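Local structure of GH127 beta-L-arabinofuranoside (Geobacillus stearothermophilus, 4QK0) at residues Thr14-Tyr26 against His439-Asp451. The protein probably hydrolyses beta-L-arabinofuranosides, removing terminal L-arabinofuranose units as a member of glycoside hydrolase family 127. Residues are numbered along the deposited sequence; the frame is centred on the assembly and turned at random.
Sequences TNVNLKDQFWKRY and HLYVGSDIQTEID
Asn17 N donates to Asp445 O at 2.8 Å, Asp445 N returns a bond to Asn17 O, and Asn17 ND2 reaches the syn lone pair of Asp445 OD1 at 3.2 Å, with amide and carboxylate planes almost perpendicular (88°). Asp445 OD2 lies against the methylenes of Lys19, 3.1 Å from Lys19 CE, while Lys19 NZ stays beyond salt-bridge range. Strand 15-18, near the chain's modelled start, adds an antiparallel edge strand to the sheet of the middle domain, so the start of the catalytic domain pairs with a strand about 400 residues on. On the face shared by Val16 and Ile446, Val16 CG2 meets Ile446 CD1 at 4.0 Å. Just before strand 444-450, Val442 CG1, anti to the backbone N (chi1 177°), presses tightly on Leu18 CD2 at 3.4 Å and also touches Trp23 CD1, whose indole NE1 bonds Tyr365. Asp20 caps the helix that follows strand 15-18, Asp20 OD2 taking Trp23 N and Asp20 OD1 taking Lys24 N, both at 2.8 Å; an alanine here would probably leave these two amides without their acceptors. Lys19 N bonds Gly443 O.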
loop_
_atom_site.group_PDB
_atom_site.type_symbol
_atom_site.label_atom_id
_atom_site.label_comp_id
_atom_site.label_asym_id
_atom_site.label_seq_id
_atom_site.Cartn_x
_atom_site.Cartn_y
_atom_site.Cartn_z
ATOM N N THR A 14 -35.243 -23.869 24.253
ATOM C CA THR A 14 -34.945 -23.336 22.884
ATOM C C THR A 14 -34.174 -24.356 22.025
ATOM O O THR A 14 -32.951 -24.485 22.096
ATOM C CB THR A 14 -34.225 -21.947 22.945
ATOM O OG1 THR A 14 -35.201 -20.911 23.233
ATOM C CG2 THR A 14 -33.473 -21.597 21.619
ATOM N N ASN A 15 -34.917 -25.099 21.222
ATOM C CA ASN A 15 -34.313 -25.821 20.132
ATOM C C ASN A 15 -34.704 -25.200 18.788
ATOM O O ASN A 15 -35.899 -24.943 18.545
ATOM C CB ASN A 15 -34.702 -27.288 20.145
ATOM C CG ASN A 15 -33.773 -28.117 19.279
ATOM O OD1 ASN A 15 -32.561 -28.147 19.520
ATOM N ND2 ASN A 15 -34.319 -28.754 18.245
ATOM N N VAL A 16 -33.695 -24.975 17.932
ATOM C CA VAL A 16 -33.877 -24.360 16.605
ATOM C C VAL A 16 -33.482 -25.333 15.529
ATOM O O VAL A 16 -32.401 -25.837 15.584
ATOM C CB VAL A 16 -32.996 -23.108 16.457
ATOM C CG1 VAL A 16 -33.136 -22.488 15.093
ATOM C CG2 VAL A 16 -33.333 -22.082 17.528
ATOM N N ASN A 17 -34.359 -25.596 14.559
ATOM C CA ASN A 17 -34.021 -26.400 13.391
ATOM C C ASN A 17 -33.984 -25.546 12.173
ATOM O O ASN A 17 -34.943 -24.813 11.849
ATOM C CB ASN A 17 -35.034 -27.518 13.127
ATOM C CG ASN A 17 -35.193 -28.427 14.315
ATOM O OD1 ASN A 17 -34.215 -28.877 14.908
ATOM N ND2 ASN A 17 -36.423 -28.661 14.706
ATOM N N LEU A 18 -32.893 -25.675 11.452
ATOM C CA LEU A 18 -32.802 -25.026 10.157
ATOM C C LEU A 18 -33.642 -25.745 9.124
ATOM O O LEU A 18 -33.585 -26.937 9.050
ATOM C CB LEU A 18 -31.399 -25.101 9.672
ATOM C CG LEU A 18 -30.542 -23.880 9.808
ATOM C CD1 LEU A 18 -29.292 -24.274 9.069
ATOM C CD2 LEU A 18 -31.132 -22.657 9.140
ATOM N N LYS A 19 -34.397 -25.022 8.317
ATOM C CA LYS A 19 -35.156 -25.640 7.252
ATOM C C LYS A 19 -35.012 -24.775 6.006
ATOM O O LYS A 19 -35.983 -24.354 5.426
ATOM C CB LYS A 19 -36.670 -25.704 7.601
ATOM C CG LYS A 19 -37.200 -26.587 8.727
ATOM C CD LYS A 19 -38.794 -26.598 8.739
ATOM C CE LYS A 19 -39.619 -25.264 8.928
ATOM N NZ LYS A 19 -39.597 -24.233 7.827
ATOM N N ASP A 20 -33.806 -24.426 5.610
ATOM C CA ASP A 20 -33.693 -23.497 4.490
ATOM C C ASP A 20 -32.860 -24.143 3.396
ATOM O O ASP A 20 -32.625 -25.329 3.439
ATOM C CB ASP A 20 -33.131 -22.147 4.960
ATOM C CG ASP A 20 -31.643 -22.131 5.005
ATOM O OD1 ASP A 20 -31.048 -23.237 5.194
ATOM O OD2 ASP A 20 -31.076 -21.014 4.825
ATOM N N GLN A 21 -32.480 -23.376 2.396
ATOM C CA GLN A 21 -31.567 -23.864 1.366
ATOM C C GLN A 21 -30.190 -23.278 1.598
ATOM O O GLN A 21 -29.191 -23.988 1.622
ATOM C CB GLN A 21 -32.038 -23.410 -0.009
ATOM C CG GLN A 21 -33.307 -24.079 -0.508
ATOM C CD GLN A 21 -33.192 -25.591 -0.508
ATOM O OE1 GLN A 21 -33.600 -26.227 0.455
ATOM N NE2 GLN A 21 -32.619 -26.173 -1.565
ATOM N N PHE A 22 -30.159 -21.975 1.814
ATOM C CA PHE A 22 -28.926 -21.247 1.869
ATOM C C PHE A 22 -27.987 -21.717 2.986
ATOM O O PHE A 22 -26.869 -22.159 2.699
ATOM C CB PHE A 22 -29.253 -19.733 1.973
ATOM C CG PHE A 22 -28.070 -18.851 1.790
ATOM C CD1 PHE A 22 -27.612 -18.541 0.513
ATOM C CD2 PHE A 22 -27.363 -18.387 2.889
ATOM C CE1 PHE A 22 -26.501 -17.734 0.351
ATOM C CE2 PHE A 22 -26.253 -17.585 2.721
ATOM C CZ PHE A 22 -25.815 -17.264 1.451
ATOM N N TRP A 23 -28.403 -21.616 4.261
ATOM C CA TRP A 23 -27.517 -22.040 5.359
ATOM C C TRP A 23 -27.395 -23.541 5.489
ATOM O O TRP A 23 -26.349 -24.055 5.863
ATOM C CB TRP A 23 -27.907 -21.416 6.681
ATOM C CG TRP A 23 -27.708 -19.965 6.648
ATOM C CD1 TRP A 23 -28.671 -19.007 6.572
ATOM C CD2 TRP A 23 -26.462 -19.283 6.631
ATOM N NE1 TRP A 23 -28.112 -17.779 6.524
ATOM C CE2 TRP A 23 -26.751 -17.909 6.583
ATOM C CE3 TRP A 23 -25.142 -19.701 6.662
ATOM C CZ2 TRP A 23 -25.759 -16.933 6.537
ATOM C CZ3 TRP A 23 -24.136 -18.728 6.629
ATOM C CH2 TRP A 23 -24.450 -17.362 6.556
ATOM N N LYS A 24 -28.425 -24.258 5.099
ATOM C CA LYS A 24 -28.371 -25.708 5.186
ATOM C C LYS A 24 -27.283 -26.254 4.300
ATOM O O LYS A 24 -26.499 -27.132 4.723
ATOM C CB LYS A 24 -29.705 -26.340 4.787
ATOM C CG LYS A 24 -29.844 -27.794 5.262
ATOM C CD LYS A 24 -31.217 -28.381 4.942
ATOM C CE LYS A 24 -31.336 -28.765 3.459
ATOM N NZ LYS A 24 -30.525 -29.976 3.104
ATOM N N ARG A 25 -27.187 -25.728 3.087
ATOM C CA ARG A 25 -26.084 -26.109 2.193
ATOM C C ARG A 25 -24.706 -25.871 2.843
ATOM O O ARG A 25 -23.814 -26.734 2.779
ATOM C CB ARG A 25 -26.213 -25.388 0.842
ATOM C CG ARG A 25 -25.405 -26.037 -0.292
ATOM C CD ARG A 25 -25.200 -25.072 -1.451
ATOM N NE ARG A 25 -24.320 -23.993 -1.061
ATOM C CZ ARG A 25 -22.996 -24.065 -1.028
ATOM N NH1 ARG A 25 -22.346 -25.185 -1.352
ATOM N NH2 ARG A 25 -22.299 -22.981 -0.703
ATOM N N TYR A 26 -24.526 -24.743 3.529
ATOM C CA TYR A 26 -23.219 -24.444 4.163
ATOM C C TYR A 26 -22.911 -25.379 5.311
ATOM O O TYR A 26 -21.766 -25.835 5.507
ATOM C CB TYR A 26 -23.165 -22.986 4.652
ATOM C CG TYR A 26 -22.813 -21.958 3.576
ATOM C CD1 TYR A 26 -21.526 -21.880 3.076
ATOM C CD2 TYR A 26 -23.732 -21.047 3.124
ATOM C CE1 TYR A 26 -21.175 -20.957 2.107
ATOM C CE2 TYR A 26 -23.381 -20.094 2.176
ATOM C CZ TYR A 26 -22.064 -20.076 1.671
ATOM O OH TYR A 26 -21.702 -19.180 0.720
ATOM N N HIS A 439 -34.162 -12.110 14.705
ATOM C CA HIS A 439 -33.056 -11.294 14.192
ATOM C C HIS A 439 -32.798 -11.535 12.703
ATOM O O HIS A 439 -32.645 -10.584 11.937
ATOM C CB HIS A 439 -31.758 -11.630 14.875
ATOM C CG HIS A 439 -31.761 -11.375 16.327
ATOM N ND1 HIS A 439 -32.391 -10.287 16.889
ATOM C CD2 HIS A 439 -31.211 -12.071 17.343
ATOM C CE1 HIS A 439 -32.229 -10.329 18.192
ATOM N NE2 HIS A 439 -31.500 -11.393 18.491
ATOM N N LEU A 440 -32.765 -12.810 12.305
ATOM C CA LEU A 440 -32.435 -13.204 10.915
ATOM C C LEU A 440 -33.606 -13.913 10.245
ATOM O O LEU A 440 -34.446 -14.584 10.911
ATOM C CB LEU A 440 -31.249 -14.142 10.929
ATOM C CG LEU A 440 -29.966 -13.639 11.647
ATOM C CD1 LEU A 440 -28.864 -14.664 11.646
ATOM C CD2 LEU A 440 -29.451 -12.386 11.016
ATOM N N TYR A 441 -33.716 -13.672 8.948
ATOM C CA TYR A 441 -34.780 -14.223 8.162
ATOM C C TYR A 441 -34.223 -15.432 7.377
ATOM O O TYR A 441 -33.543 -15.314 6.391
ATOM C CB TYR A 441 -35.419 -13.152 7.295
ATOM C CG TYR A 441 -36.114 -12.156 8.181
ATOM C CD1 TYR A 441 -37.228 -12.517 8.906
ATOM C CD2 TYR A 441 -35.618 -10.877 8.361
ATOM C CE1 TYR A 441 -37.846 -11.622 9.773
ATOM C CE2 TYR A 441 -36.223 -9.979 9.238
ATOM C CZ TYR A 441 -37.366 -10.368 9.923
ATOM O OH TYR A 441 -37.960 -9.513 10.805
ATOM N N VAL A 442 -34.489 -16.587 7.945
ATOM C CA VAL A 442 -33.870 -17.842 7.581
ATOM C C VAL A 442 -34.954 -18.875 7.785
ATOM O O VAL A 442 -35.531 -18.936 8.871
ATOM C CB VAL A 442 -32.724 -18.218 8.540
ATOM C CG1 VAL A 442 -32.155 -19.573 8.154
ATOM C CG2 VAL A 442 -31.625 -17.175 8.516
ATOM N N GLY A 443 -35.231 -19.643 6.743
ATOM C CA GLY A 443 -36.146 -20.770 6.810
ATOM C C GLY A 443 -35.761 -21.658 7.985
ATOM O O GLY A 443 -34.656 -22.159 8.043
ATOM N N SER A 444 -36.657 -21.787 8.958
ATOM C CA SER A 444 -36.343 -22.457 10.221
ATOM C C SER A 444 -37.563 -22.593 11.123
ATOM O O SER A 444 -38.612 -21.999 10.873
ATOM C CB SER A 444 -35.335 -21.641 10.988
ATOM O OG SER A 444 -35.847 -20.335 11.234
ATOM N N ASP A 445 -37.405 -23.382 12.175
ATOM C CA ASP A 445 -38.363 -23.354 13.253
ATOM C C ASP A 445 -37.738 -23.445 14.619
ATOM O O ASP A 445 -36.582 -23.864 14.806
ATOM C CB ASP A 445 -39.495 -24.351 13.059
ATOM C CG ASP A 445 -39.013 -25.737 12.845
ATOM O OD1 ASP A 445 -38.323 -26.236 13.748
ATOM O OD2 ASP A 445 -39.326 -26.308 11.790
ATOM N N ILE A 446 -38.495 -22.918 15.570
ATOM C CA ILE A 446 -38.047 -22.847 16.939
ATOM C C ILE A 446 -39.173 -23.265 17.853
ATOM O O ILE A 446 -40.338 -22.939 17.638
ATOM C CB ILE A 446 -37.530 -21.465 17.328
ATOM C CG1 ILE A 446 -37.144 -21.458 18.800
ATOM C CG2 ILE A 446 -38.555 -20.381 17.011
ATOM C CD1 ILE A 446 -36.415 -20.219 19.234
ATOM N N GLN A 447 -38.782 -24.038 18.846
ATOM C CA GLN A 447 -39.662 -24.537 19.883
ATOM C C GLN A 447 -39.168 -23.871 21.154
ATOM O O GLN A 447 -38.062 -24.113 21.578
ATOM C CB GLN A 447 -39.506 -26.065 19.980
ATOM C CG GLN A 447 -40.203 -26.686 21.179
ATOM C CD GLN A 447 -41.698 -26.493 21.100
ATOM O OE1 GLN A 447 -42.285 -25.817 21.948
ATOM N NE2 GLN A 447 -42.320 -27.046 20.045
ATOM N N THR A 448 -39.967 -23.028 21.767
ATOM C CA THR A 448 -39.464 -22.218 22.869
ATOM C C THR A 448 -40.550 -22.097 23.932
ATOM O O THR A 448 -41.635 -22.636 23.776
ATOM C CB THR A 448 -38.990 -20.850 22.319
ATOM O OG1 THR A 448 -38.414 -20.026 23.351
ATOM C CG2 THR A 448 -40.109 -20.101 21.655
ATOM N N GLU A 449 -40.258 -21.361 24.992
ATOM C CA GLU A 449 -41.206 -21.145 26.075
ATOM C C GLU A 449 -41.369 -19.662 26.316
ATOM O O GLU A 449 -40.383 -18.925 26.489
ATOM C CB GLU A 449 -40.710 -21.822 27.343
ATOM C CG GLU A 449 -40.636 -23.335 27.210
ATOM C CD GLU A 449 -41.625 -24.055 28.107
ATOM O OE1 GLU A 449 -41.836 -23.606 29.267
ATOM O OE2 GLU A 449 -42.189 -25.072 27.649
ATOM N N ILE A 450 -42.609 -19.204 26.237
ATOM C CA ILE A 450 -42.917 -17.794 26.448
ATOM C C ILE A 450 -43.988 -17.791 27.554
ATOM O O ILE A 450 -45.001 -18.526 27.466
ATOM C CB ILE A 450 -43.372 -17.068 25.140
ATOM C CG1 ILE A 450 -42.556 -17.536 23.920
ATOM C CG2 ILE A 450 -43.205 -15.549 25.265
ATOM C CD1 ILE A 450 -43.021 -17.000 22.575
ATOM N N ASP A 451 -43.728 -17.014 28.617
ATOM C CA ASP A 451 -44.652 -16.902 29.759
ATOM C C ASP A 451 -45.043 -18.323 30.239
ATOM O O ASP A 451 -46.224 -18.650 30.421
ATOM C CB ASP A 451 -45.879 -16.031 29.370
ATOM C CG ASP A 451 -46.320 -15.080 30.486
ATOM O OD1 ASP A 451 -45.442 -14.452 31.106
ATOM O OD2 ASP A 451 -47.543 -14.937 30.734
#